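PDB 3JVN: acetyltransferase from Vibrio fischeri, which probably transfers acyl groups, most likely acetyl, from a coenzyme A thioester to an acceptor, as GNAT-family enzymes do. Local coordinates for residues Y59-D64 with E103-Q108. Residues are numbered along the deposited sequence; the frame is centred on the assembly and turned at random.
Sequences YVAEMD and EGVAEQ
Ala-61 and Val-105 meet methyl to methyl where the N-terminal part of helix 105-118 lies against the end of strand 56-62. CB of Ala-61, its single methyl, comes within 3.5 Å of CG1 of Val-105, and their CA atoms, 7.1 Å apart, are the nearest pair across the two segments. Val-105 sets CG1 anti to its backbone N (chi1 -173°), which turns this branch to the strand. Both residues are buried, and Ile-68 of the adjoining strand 67-79 touches each of them, while Pro-3 also lies against Val-105.

Toward the loop that follows the strand, the contact thins out. Met-63, here selenomethionine, and Glu-103 reach for each other from opposite directions. The Met-63 chain bends at chi2 and chi3 and presents its terminal methyl, so that CE lies 3.7 Å from OE1 of Glu-103, whose chain runs extended beyond CG. Glu-103 is solvent-exposed and Met-63 partly so, with Pro-3 and Tyr-100 touching Met-63. A backbone hydrogen bond joins Gln-108 N to Gly-104 O (3.3 Å).

The Glu-Gly-Val-Ala run is consistent with the end of the GNAT Arg/Gln-x-x-Gly-x-Gly/Ala motif, the acyl-CoA pyrophosphate loop leading into this helix. Since no hydrogen bond or salt bridge crosses between the segments, their direct attachment rests on apolar contact at Ala-61 and Val-105, with only a methyl-to-carboxylate touch at the solvent side.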
# COMPACT_ATOMS: atom_id res chain seq x y z
N TYR A 59 8.48 2.99 20.09
CA TYR A 59 9.41 3.94 20.68
C TYR A 59 8.69 4.76 21.73
O TYR A 59 7.48 5.00 21.61
CB TYR A 59 10.00 4.84 19.61
CG TYR A 59 10.77 4.07 18.58
CD1 TYR A 59 12.06 3.59 18.85
CD2 TYR A 59 10.23 3.81 17.33
CE1 TYR A 59 12.78 2.87 17.90
CE2 TYR A 59 10.94 3.10 16.38
CZ TYR A 59 12.21 2.64 16.66
OH TYR A 59 12.91 1.96 15.69
N VAL A 60 9.43 5.18 22.75
CA VAL A 60 8.87 5.99 23.83
C VAL A 60 9.66 7.28 24.04
O VAL A 60 10.85 7.36 23.73
CB VAL A 60 8.82 5.20 25.18
CG1 VAL A 60 7.76 4.11 25.12
CG2 VAL A 60 10.20 4.60 25.48
N ALA A 61 8.98 8.30 24.56
CA ALA A 61 9.59 9.59 24.87
C ALA A 61 9.72 9.64 26.40
O ALA A 61 8.71 9.59 27.11
CB ALA A 61 8.69 10.72 24.38
N GLU A 62 10.95 9.70 26.90
CA GLU A 62 11.19 9.73 28.34
C GLU A 62 11.69 11.12 28.73
O GLU A 62 12.71 11.59 28.22
CB GLU A 62 12.24 8.66 28.72
CG GLU A 62 11.91 7.83 29.97
CD GLU A 62 12.87 6.67 30.19
OE1 GLU A 62 12.62 5.84 31.09
OE2 GLU A 62 13.89 6.58 29.46
N MSE A 63 10.96 11.78 29.62
CA MSE A 63 11.35 13.11 30.06
C MSE A 63 12.43 13.02 31.14
O MSE A 63 13.62 13.15 30.86
CB MSE A 63 10.14 13.89 30.59
CG MSE A 63 10.46 15.32 30.99
SE MSE A 63 11.33 16.33 29.58
CE MSE A 63 9.79 17.25 28.84
N ASP A 64 12.00 12.79 32.38
CA ASP A 64 12.93 12.68 33.49
C ASP A 64 13.31 11.22 33.70
O ASP A 64 14.47 10.83 33.53
CB ASP A 64 12.30 13.25 34.77
CG ASP A 64 13.01 14.50 35.26
OD1 ASP A 64 14.19 14.38 35.65
OD2 ASP A 64 12.40 15.60 35.24
N GLU A 103 4.48 20.29 22.36
CA GLU A 103 5.88 20.43 22.73
C GLU A 103 6.82 19.75 21.73
O GLU A 103 8.02 19.62 21.96
CB GLU A 103 6.09 19.85 24.14
CG GLU A 103 7.46 20.13 24.76
CD GLU A 103 7.43 19.97 26.26
OE1 GLU A 103 8.49 20.14 26.91
OE2 GLU A 103 6.34 19.68 26.80
N GLY A 104 6.25 19.31 20.60
CA GLY A 104 7.03 18.66 19.56
C GLY A 104 7.46 17.24 19.84
O GLY A 104 8.30 16.69 19.13
N VAL A 105 6.90 16.64 20.89
CA VAL A 105 7.24 15.26 21.25
C VAL A 105 6.72 14.28 20.19
O VAL A 105 7.29 13.22 19.98
CB VAL A 105 6.65 14.91 22.63
CG1 VAL A 105 7.14 13.54 23.07
CG2 VAL A 105 7.04 15.97 23.63
N ALA A 106 5.63 14.66 19.52
CA ALA A 106 5.07 13.82 18.47
C ALA A 106 6.05 13.74 17.30
O ALA A 106 6.36 12.64 16.84
CB ALA A 106 3.74 14.40 18.00
N GLU A 107 6.54 14.89 16.83
CA GLU A 107 7.49 14.94 15.72
C GLU A 107 8.74 14.13 16.01
O GLU A 107 9.23 13.42 15.14
CB GLU A 107 7.90 16.39 15.37
CG GLU A 107 9.02 16.50 14.29
CD GLU A 107 9.10 17.86 13.56
OE1 GLU A 107 8.16 18.21 12.80
OE2 GLU A 107 10.13 18.58 13.72
N GLN A 108 9.26 14.23 17.23
CA GLN A 108 10.45 13.46 17.56
C GLN A 108 10.17 11.96 17.62
O GLN A 108 11.09 11.15 17.55
CB GLN A 108 11.08 13.97 18.87
CG GLN A 108 10.10 14.21 19.99
CD GLN A 108 10.70 15.02 21.13
OE1 GLN A 108 11.21 16.12 20.92
NE2 GLN A 108 10.61 14.49 22.34